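Local coordinates for PDZ domain protein (Parabacteroides distasonis, PDB 4L8N) that is of unknown function but carries N- and C-terminal PDZ domains, joined to a DUF4136 domain, and binds magnesium, at residues V298-I312 with I444-K457. Numbering follows the deposited sequence.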
ATOM      1  N   VAL A 298      -8.404  -4.710   4.625  1.00 59.77           N
ATOM      2  CA  VAL A 298      -9.356  -5.494   5.409  1.00 55.68           C
ATOM      3  C   VAL A 298     -10.757  -4.855   5.495  1.00 55.20           C
ATOM      4  O   VAL A 298     -10.946  -3.823   6.163  1.00 53.78           O
ATOM      5  CB  VAL A 298      -8.861  -5.885   6.838  1.00 56.88           C
ATOM      6  CG1 VAL A 298      -9.682  -7.047   7.396  1.00 55.06           C
ATOM      7  CG2 VAL A 298      -7.372  -6.213   6.861  1.00 56.19           C
ATOM      8  N   PRO A 299     -11.763  -5.586   4.956  1.00 50.03           N
ATOM      9  CA  PRO A 299     -13.155  -5.144   5.085  1.00 49.51           C
ATOM     10  C   PRO A 299     -13.809  -5.598   6.413  1.00 55.53           C
ATOM     11  O   PRO A 299     -13.796  -6.800   6.742  1.00 56.54           O
ATOM     12  CB  PRO A 299     -13.824  -5.818   3.883  1.00 51.32           C
ATOM     13  CG  PRO A 299     -13.096  -7.081   3.702  1.00 55.56           C
ATOM     14  CD  PRO A 299     -11.683  -6.851   4.191  1.00 51.40           C
ATOM     15  N   PHE A 300     -14.409  -4.640   7.158  1.00 51.20           N
ATOM     16  CA  PHE A 300     -15.146  -4.879   8.406  1.00 50.05           C
ATOM     17  C   PHE A 300     -16.588  -4.426   8.308  1.00 57.30           C
ATOM     18  O   PHE A 300     -16.884  -3.443   7.627  1.00 59.06           O
ATOM     19  CB  PHE A 300     -14.516  -4.149   9.593  1.00 50.89           C
ATOM     20  CG  PHE A 300     -13.095  -4.511   9.928  1.00 51.64           C
ATOM     21  CD1 PHE A 300     -12.034  -3.885   9.286  1.00 54.15           C
ATOM     22  CD2 PHE A 300     -12.814  -5.442  10.924  1.00 51.15           C
ATOM     23  CE1 PHE A 300     -10.714  -4.211   9.615  1.00 54.58           C
ATOM     24  CE2 PHE A 300     -11.503  -5.743  11.268  1.00 53.16           C
ATOM     25  CZ  PHE A 300     -10.459  -5.129  10.609  1.00 51.35           C
ATOM     26  N   LYS A 301     -17.473  -5.107   9.054  1.00 53.87           N
ATOM     27  CA  LYS A 301     -18.889  -4.822   9.181  1.00 53.62           C
ATOM     28  C   LYS A 301     -19.273  -4.780  10.676  1.00 56.26           C
ATOM     29  O   LYS A 301     -19.055  -5.757  11.401  1.00 54.55           O
ATOM     30  CB  LYS A 301     -19.732  -5.854   8.415  1.00 57.04           C
ATOM     31  CG  LYS A 301     -21.131  -5.335   8.093  1.00 65.07           C
ATOM     32  CD  LYS A 301     -22.082  -6.446   7.703  1.00 72.56           C
ATOM     33  CE  LYS A 301     -23.520  -6.075   7.974  1.00 75.22           C
ATOM     34  NZ  LYS A 301     -24.465  -7.031   7.336  1.00 80.21           N
ATOM     35  N   VAL A 302     -19.808  -3.617  11.127  1.00 52.84           N
ATOM     36  CA  VAL A 302     -20.306  -3.373  12.490  1.00 52.10           C
ATOM     37  C   VAL A 302     -21.840  -3.342  12.457  1.00 56.18           C
ATOM     38  O   VAL A 302     -22.423  -2.498  11.782  1.00 56.40           O
ATOM     39  CB  VAL A 302     -19.754  -2.091  13.165  1.00 54.59           C
ATOM     40  CG1 VAL A 302     -20.140  -2.056  14.639  1.00 53.27           C
ATOM     41  CG2 VAL A 302     -18.252  -1.980  13.015  1.00 54.14           C
ATOM     42  N   SER A 303     -22.470  -4.270  13.162  1.00 53.24           N
ATOM     43  CA  SER A 303     -23.923  -4.397  13.276  1.00 53.85           C
ATOM     44  C   SER A 303     -24.311  -4.197  14.715  1.00 57.61           C
ATOM     45  O   SER A 303     -23.981  -5.041  15.560  1.00 56.82           O
ATOM     46  CB  SER A 303     -24.399  -5.762  12.786  1.00 57.79           C
ATOM     47  OG  SER A 303     -24.046  -5.981  11.430  1.00 73.18           O
ATOM     48  N   LYS A 304     -24.964  -3.061  15.023  1.00 52.75           N
ATOM     49  CA  LYS A 304     -25.387  -2.846  16.392  1.00 51.22           C
ATOM     50  C   LYS A 304     -26.910  -2.869  16.449  1.00 55.49           C
ATOM     51  O   LYS A 304     -27.558  -2.588  15.444  1.00 56.84           O
ATOM     52  CB  LYS A 304     -24.758  -1.583  17.008  1.00 52.31           C
ATOM     53  CG  LYS A 304     -25.261  -0.232  16.543  1.00 56.55           C
ATOM     54  CD  LYS A 304     -24.678   0.815  17.475  1.00 63.75           C
ATOM     55  CE  LYS A 304     -25.065   2.216  17.116  1.00 94.44           C
ATOM     56  NZ  LYS A 304     -24.661   3.180  18.178  1.00114.16           N
ATOM     57  N   LYS A 305     -27.473  -3.309  17.585  1.00 51.46           N
ATOM     58  CA  LYS A 305     -28.930  -3.393  17.790  1.00 51.49           C
ATOM     59  C   LYS A 305     -29.291  -3.409  19.271  1.00 53.63           C
ATOM     60  O   LYS A 305     -28.709  -4.165  20.049  1.00 51.96           O
ATOM     61  CB  LYS A 305     -29.530  -4.639  17.112  1.00 53.95           C
ATOM     62  CG  LYS A 305     -31.063  -4.738  17.203  1.00 60.80           C
ATOM     63  CD  LYS A 305     -31.643  -6.046  16.623  1.00 59.55           C
ATOM     64  CE  LYS A 305     -31.395  -6.143  15.134  1.00 56.43           C
ATOM     65  NZ  LYS A 305     -32.151  -7.244  14.510  1.00 68.49           N
ATOM     66  N   THR A 306     -30.263  -2.579  19.637  1.00 50.36           N
ATOM     67  CA  THR A 306     -30.825  -2.533  20.973  1.00 50.76           C
ATOM     68  C   THR A 306     -32.322  -2.463  20.816  1.00 55.38           C
ATOM     69  O   THR A 306     -32.813  -1.602  20.107  1.00 55.20           O
ATOM     70  CB  THR A 306     -30.268  -1.378  21.814  1.00 59.92           C
ATOM     71  OG1 THR A 306     -28.847  -1.484  21.877  1.00 60.65           O
ATOM     72  CG2 THR A 306     -30.836  -1.365  23.239  1.00 55.24           C
ATOM     73  N   TYR A 307     -33.050  -3.361  21.471  1.00 52.67           N
ATOM     74  CA  TYR A 307     -34.503  -3.350  21.433  1.00 52.57           C
ATOM     75  C   TYR A 307     -35.083  -3.835  22.748  1.00 55.18           C
ATOM     76  O   TYR A 307     -34.388  -4.499  23.515  1.00 54.68           O
ATOM     77  CB  TYR A 307     -35.041  -4.180  20.246  1.00 54.97           C
ATOM     78  CG  TYR A 307     -34.754  -5.670  20.291  1.00 57.83           C
ATOM     79  CD1 TYR A 307     -33.562  -6.185  19.788  1.00 59.54           C
ATOM     80  CD2 TYR A 307     -35.724  -6.575  20.712  1.00 59.48           C
ATOM     81  CE1 TYR A 307     -33.299  -7.552  19.802  1.00 59.95           C
ATOM     82  CE2 TYR A 307     -35.491  -7.950  20.686  1.00 61.57           C
ATOM     83  CZ  TYR A 307     -34.269  -8.434  20.243  1.00 69.02           C
ATOM     84  OH  TYR A 307     -34.013  -9.784  20.216  1.00 73.61           O
ATOM     85  N   ASN A 308     -36.359  -3.490  23.010  1.00 52.35           N
ATOM     86  CA  ASN A 308     -37.123  -3.993  24.164  1.00 51.63           C
ATOM     87  C   ASN A 308     -37.583  -5.396  23.808  1.00 57.40           C
ATOM     88  O   ASN A 308     -38.295  -5.580  22.804  1.00 57.40           O
ATOM     89  CB  ASN A 308     -38.329  -3.101  24.510  1.00 45.66           C
ATOM     90  CG  ASN A 308     -38.085  -1.949  25.453  1.00 59.20           C
ATOM     91  OD1 ASN A 308     -37.122  -1.889  26.232  1.00 46.37           O
ATOM     92  ND2 ASN A 308     -39.013  -1.025  25.440  1.00 53.69           N
ATOM     93  N   TYR A 309     -37.127  -6.384  24.597  1.00 54.77           N
ATOM     94  CA  TYR A 309     -37.437  -7.785  24.421  1.00 55.71           C
ATOM     95  C   TYR A 309     -38.497  -8.270  25.421  1.00 61.95           C
ATOM     96  O   TYR A 309     -38.334  -8.094  26.633  1.00 62.41           O
ATOM     97  CB  TYR A 309     -36.150  -8.597  24.577  1.00 56.43           C
ATOM     98  CG  TYR A 309     -36.359 -10.097  24.605  1.00 58.15           C
ATOM     99  CD1 TYR A 309     -36.613 -10.806  23.436  1.00 61.08           C
ATOM    100  CD2 TYR A 309     -36.281 -10.810  25.799  1.00 58.10           C
ATOM    101  CE1 TYR A 309     -36.800 -12.184  23.453  1.00 61.91           C
ATOM    102  CE2 TYR A 309     -36.445 -12.189  25.826  1.00 59.85           C
ATOM    103  CZ  TYR A 309     -36.711 -12.873  24.649  1.00 66.17           C
ATOM    104  OH  TYR A 309     -36.863 -14.237  24.654  1.00 65.53           O
ATOM    105  N   THR A 310     -39.556  -8.919  24.901  1.00 59.30           N
ATOM    106  CA  THR A 310     -40.638  -9.532  25.681  1.00 59.73           C
ATOM    107  C   THR A 310     -40.637 -11.066  25.443  1.00 67.64           C
ATOM    108  O   THR A 310     -40.994 -11.828  26.333  1.00 70.70           O
ATOM    109  CB  THR A 310     -42.008  -8.927  25.354  1.00 60.92           C
ATOM    110  OG1 THR A 310     -42.428  -9.392  24.072  1.00 65.97           O
ATOM    111  CG2 THR A 310     -42.042  -7.401  25.432  1.00 53.96           C
ATOM    112  N   GLY A 311     -40.247 -11.495  24.249  1.00 62.59           N
ATOM    113  CA  GLY A 311     -40.194 -12.907  23.893  1.00 62.24           C
ATOM    114  C   GLY A 311     -41.311 -13.361  22.985  1.00 65.05           C
ATOM    115  O   GLY A 311     -41.384 -14.544  22.669  1.00 64.99           O
ATOM    116  N   ILE A 312     -42.196 -12.432  22.563  1.00 61.97           N
ATOM    117  CA  ILE A 312     -43.347 -12.727  21.699  1.00 62.77           C
ATOM    118  C   ILE A 312     -42.899 -12.783  20.234  1.00 66.30           C
ATOM    119  O   ILE A 312     -42.140 -11.924  19.768  1.00 63.98           O
ATOM    120  CB  ILE A 312     -44.517 -11.689  21.892  1.00 65.86           C
ATOM    121  CG1 ILE A 312     -45.053 -11.665  23.337  1.00 66.66           C
ATOM    122  CG2 ILE A 312     -45.680 -11.914  20.903  1.00 66.82           C
ATOM    123  CD1 ILE A 312     -45.684 -10.296  23.776  1.00 70.97           C
ATOM    124  N   ILE A 444     -45.866  -5.684  30.891  1.00 72.46           N
ATOM    125  CA  ILE A 444     -44.627  -6.395  30.650  1.00 69.37           C
ATOM    126  C   ILE A 444     -43.484  -5.423  30.737  1.00 69.72           C
ATOM    127  O   ILE A 444     -43.416  -4.501  29.932  1.00 69.21           O
ATOM    128  CB  ILE A 444     -44.646  -7.165  29.295  1.00 71.85           C
ATOM    129  CG1 ILE A 444     -45.812  -8.187  29.241  1.00 73.00           C
ATOM    130  CG2 ILE A 444     -43.297  -7.851  29.060  1.00 71.87           C
ATOM    131  CD1 ILE A 444     -45.963  -9.007  27.931  1.00 76.56           C
ATOM    132  N   ARG A 445     -42.599  -5.594  31.724  1.00 65.17           N
ATOM    133  CA  ARG A 445     -41.403  -4.781  31.749  1.00 64.30           C
ATOM    134  C   ARG A 445     -40.386  -5.534  30.908  1.00 72.45           C
ATOM    135  O   ARG A 445     -40.009  -6.655  31.263  1.00 74.16           O
ATOM    136  CB  ARG A 445     -40.867  -4.444  33.138  1.00 60.29           C
ATOM    137  CG  ARG A 445     -39.745  -3.415  32.987  1.00 61.29           C
ATOM    138  CD  ARG A 445     -39.158  -2.958  34.288  1.00 60.97           C
ATOM    139  NE  ARG A 445     -39.924  -1.881  34.895  1.00 65.13           N
ATOM    140  CZ  ARG A 445     -39.695  -0.592  34.708  1.00 63.16           C
ATOM    141  NH1 ARG A 445     -38.711  -0.192  33.915  1.00 48.81           N
ATOM    142  NH2 ARG A 445     -40.438   0.310  35.321  1.00 52.12           N
ATOM    143  N   PRO A 446     -39.993  -4.995  29.741  1.00 69.31           N
ATOM    144  CA  PRO A 446     -39.070  -5.737  28.898  1.00 68.78           C
ATOM    145  C   PRO A 446     -37.657  -5.671  29.425  1.00 73.43           C
ATOM    146  O   PRO A 446     -37.316  -4.842  30.291  1.00 73.89           O
ATOM    147  CB  PRO A 446     -39.185  -5.022  27.539  1.00 69.76           C
ATOM    148  CG  PRO A 446     -40.306  -4.048  27.670  1.00 74.00           C
ATOM    149  CD  PRO A 446     -40.349  -3.711  29.112  1.00 69.87           C
ATOM    150  N   THR A 447     -36.834  -6.555  28.878  1.00 68.52           N
ATOM    151  CA  THR A 447     -35.406  -6.573  29.127  1.00 66.44           C
ATOM    152  C   THR A 447     -34.801  -5.950  27.902  1.00 66.51           C
ATOM    153  O   THR A 447     -35.393  -5.995  26.823  1.00 65.62           O
ATOM    154  CB  THR A 447     -34.901  -7.969  29.449  1.00 75.54           C
ATOM    155  OG1 THR A 447     -35.351  -8.894  28.454  1.00 74.10           O
ATOM    156  CG2 THR A 447     -35.307  -8.419  30.845  1.00 78.05           C
ATOM    157  N   ILE A 448     -33.662  -5.326  28.064  1.00 61.95           N
ATOM    158  CA  ILE A 448     -33.047  -4.624  26.961  1.00 61.48           C
ATOM    159  C   ILE A 448     -31.983  -5.531  26.364  1.00 66.27           C
ATOM    160  O   ILE A 448     -31.020  -5.948  27.036  1.00 67.49           O
ATOM    161  CB  ILE A 448     -32.543  -3.219  27.418  1.00 63.70           C
ATOM    162  CG1 ILE A 448     -33.766  -2.313  27.780  1.00 63.60           C
ATOM    163  CG2 ILE A 448     -31.666  -2.565  26.361  1.00 65.16           C
ATOM    164  CD1 ILE A 448     -33.463  -0.910  28.302  1.00 68.62           C
ATOM    165  N   ARG A 449     -32.229  -5.917  25.112  1.00 60.01           N
ATOM    166  CA  ARG A 449     -31.293  -6.750  24.386  1.00 57.56           C
ATOM    167  C   ARG A 449     -30.431  -5.811  23.646  1.00 58.74           C
ATOM    168  O   ARG A 449     -30.937  -4.979  22.897  1.00 58.94           O
ATOM    169  CB  ARG A 449     -31.984  -7.769  23.463  1.00 54.20           C
ATOM    170  CG  ARG A 449     -32.488  -8.956  24.200  1.00 56.78           C
ATOM    171  CD  ARG A 449     -32.732 -10.109  23.272  1.00 60.20           C
ATOM    172  NE  ARG A 449     -33.010 -11.328  24.037  1.00 61.90           N
ATOM    173  CZ  ARG A 449     -33.164 -12.536  23.502  1.00 74.43           C
ATOM    174  NH1 ARG A 449     -33.071 -12.707  22.191  1.00 62.85           N
ATOM    175  NH2 ARG A 449     -33.418 -13.582  24.276  1.00 65.06           N
ATOM    176  N   SER A 450     -29.146  -5.848  23.950  1.00 55.13           N
ATOM    177  CA  SER A 450     -28.116  -5.031  23.326  1.00 54.55           C
ATOM    178  C   SER A 450     -27.081  -5.950  22.736  1.00 62.97           C
ATOM    179  O   SER A 450     -26.771  -7.001  23.327  1.00 65.90           O
ATOM    180  CB  SER A 450     -27.498  -4.084  24.338  1.00 57.10           C
ATOM    181  OG  SER A 450     -27.511  -2.774  23.806  1.00 68.78           O
ATOM    182  N   GLU A 451     -26.615  -5.616  21.533  1.00 59.19           N
ATOM    183  CA  GLU A 451     -25.646  -6.423  20.801  1.00 59.37           C
ATOM    184  C   GLU A 451     -24.883  -5.594  19.773  1.00 62.84           C
ATOM    185  O   GLU A 451     -25.436  -4.696  19.141  1.00 62.86           O
ATOM    186  CB  GLU A 451     -26.309  -7.660  20.111  1.00 61.53           C
ATOM    187  CG  GLU A 451     -27.642  -7.408  19.405  1.00 74.58           C
ATOM    188  CD  GLU A 451     -28.244  -8.554  18.603  1.00 95.13           C
ATOM    189  OE1 GLU A 451     -27.842  -8.736  17.431  1.00 86.64           O
ATOM    190  OE2 GLU A 451     -29.186  -9.208  19.114  1.00 86.99           O
ATOM    191  N   VAL A 452     -23.586  -5.881  19.664  1.00 59.65           N
ATOM    192  CA  VAL A 452     -22.646  -5.351  18.672  1.00 59.32           C
ATOM    193  C   VAL A 452     -21.876  -6.540  18.098  1.00 66.21           C
ATOM    194  O   VAL A 452     -21.297  -7.310  18.865  1.00 69.65           O
ATOM    195  CB  VAL A 452     -21.663  -4.264  19.171  1.00 61.25           C
ATOM    196  CG1 VAL A 452     -20.852  -3.709  18.009  1.00 60.60           C
ATOM    197  CG2 VAL A 452     -22.378  -3.138  19.886  1.00 61.09           C
ATOM    198  N   THR A 453     -21.879  -6.688  16.775  1.00 60.54           N
ATOM    199  CA  THR A 453     -21.112  -7.686  16.048  1.00 59.51           C
ATOM    200  C   THR A 453     -20.103  -6.936  15.193  1.00 61.36           C
ATOM    201  O   THR A 453     -20.480  -6.074  14.400  1.00 60.30           O
ATOM    202  CB  THR A 453     -22.044  -8.590  15.241  1.00 67.74           C
ATOM    203  OG1 THR A 453     -22.784  -9.391  16.159  1.00 70.17           O
ATOM    204  CG2 THR A 453     -21.295  -9.481  14.251  1.00 63.80           C
ATOM    205  N   VAL A 454     -18.814  -7.205  15.412  1.00 57.45           N
ATOM    206  CA  VAL A 454     -17.718  -6.629  14.608  1.00 55.19           C
ATOM    207  C   VAL A 454     -17.129  -7.819  13.894  1.00 62.45           C
ATOM    208  O   VAL A 454     -16.569  -8.717  14.541  1.00 63.81           O
ATOM    209  CB  VAL A 454     -16.693  -5.794  15.396  1.00 56.24           C
ATOM    210  CG1 VAL A 454     -15.654  -5.174  14.452  1.00 55.81           C
ATOM    211  CG2 VAL A 454     -17.397  -4.705  16.208  1.00 55.41           C
ATOM    212  N   GLU A 455     -17.392  -7.909  12.588  1.00 58.56           N
ATOM    213  CA  GLU A 455     -16.995  -9.056  11.782  1.00 58.45           C
ATOM    214  C   GLU A 455     -16.112  -8.671  10.585  1.00 62.28           C
ATOM    215  O   GLU A 455     -16.316  -7.613   9.994  1.00 62.07           O
ATOM    216  CB  GLU A 455     -18.278  -9.706  11.260  1.00 60.65           C
ATOM    217  CG  GLU A 455     -18.152 -11.159  10.843  1.00 83.54           C
ATOM    218  CD  GLU A 455     -19.370 -11.746  10.148  1.00119.87           C
ATOM    219  OE1 GLU A 455     -20.494 -11.233  10.362  1.00125.45           O
ATOM    220  OE2 GLU A 455     -19.195 -12.735   9.397  1.00112.03           O
ATOM    221  N   ILE A 456     -15.156  -9.540  10.199  1.00 58.34           N
ATOM    222  CA  ILE A 456     -14.403  -9.333   8.966  1.00 57.83           C
ATOM    223  C   ILE A 456     -15.296  -9.954   7.898  1.00 66.74           C
ATOM    224  O   ILE A 456     -15.641 -11.135   8.020  1.00 67.42           O
ATOM    225  CB  ILE A 456     -12.950  -9.881   9.001  1.00 58.89           C
ATOM    226  CG1 ILE A 456     -12.072  -8.921   9.806  1.00 57.57           C
ATOM    227  CG2 ILE A 456     -12.390 -10.079   7.582  1.00 56.36           C
ATOM    228  CD1 ILE A 456     -10.798  -9.400  10.193  1.00 50.55           C
ATOM    229  N   LYS A 457     -15.720  -9.140   6.897  1.00 66.84           N
ATOM    230  CA  LYS A 457     -16.648  -9.515   5.802  1.00 72.60           C
ATOM    231  C   LYS A 457     -16.315 -10.889   5.169  1.00 76.93           C
ATOM    232  O   LYS A 457     -15.200 -11.050   4.626  1.00 69.01           O
ATOM    233  CB  LYS A 457     -16.705  -8.421   4.713  1.00 74.98           C
ATOM    234  CG  LYS A 457     -17.408  -7.136   5.169  1.00 86.44           C
ATOM    235  CD  LYS A 457     -17.981  -6.318   4.015  1.00 95.15           C
ATOM    236  CE  LYS A 457     -19.251  -6.925   3.455  1.00108.91           C
ATOM    237  NZ  LYS A 457     -19.770  -6.151   2.297  1.00120.13           N
ATOM    238  OXT LYS A 457     -17.156 -11.813   5.294  1.00 99.45           O
TER
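Arg449 lies between Tyr307 and Tyr309 where strands 298-309 and 447-456 pair antiparallel. Its guanidinium stacks almost parallel (14°) over the Tyr309 ring, 3.7 Å between centres, a cation-pi stack with NE over the middle of the ring. In Tyr309, chi1 172° sets CG anti to the backbone N and, with chi2 77°, lays the ring against the guanidinium; the backbone N of Gly311 sits over the opposite face, toward its rim, and Thr447 OG1 meets the edge, 3.4 Å from Tyr309 CD2. Arg449 CB makes a CH-pi contact over the Tyr307 ring. With a leucine in place of Tyr309, the guanidinium would probably lose its stacking surface and be freer to turn, and Asp326, hydrogen-bonded to Tyr309 OH, would lose a partner. At the far end, Ile456 CG1 packs 3.5 Å from Phe300 CE2. Between these ends, around the exposed Ser450 and Val452, contacts are sparser: Lys304 CB merely brushes Val452 CG2 at 4.0 Å, though Thr306 OG1 and Ser450 OG hydrogen-bond at 2.7 Å. Eleven backbone hydrogen bonds, from Tyr309-Thr447 to Pro299-Lys457, form a regular antiparallel beta ladder that places the chain's C-terminal strand within a large mixed sheet, beside 298-309.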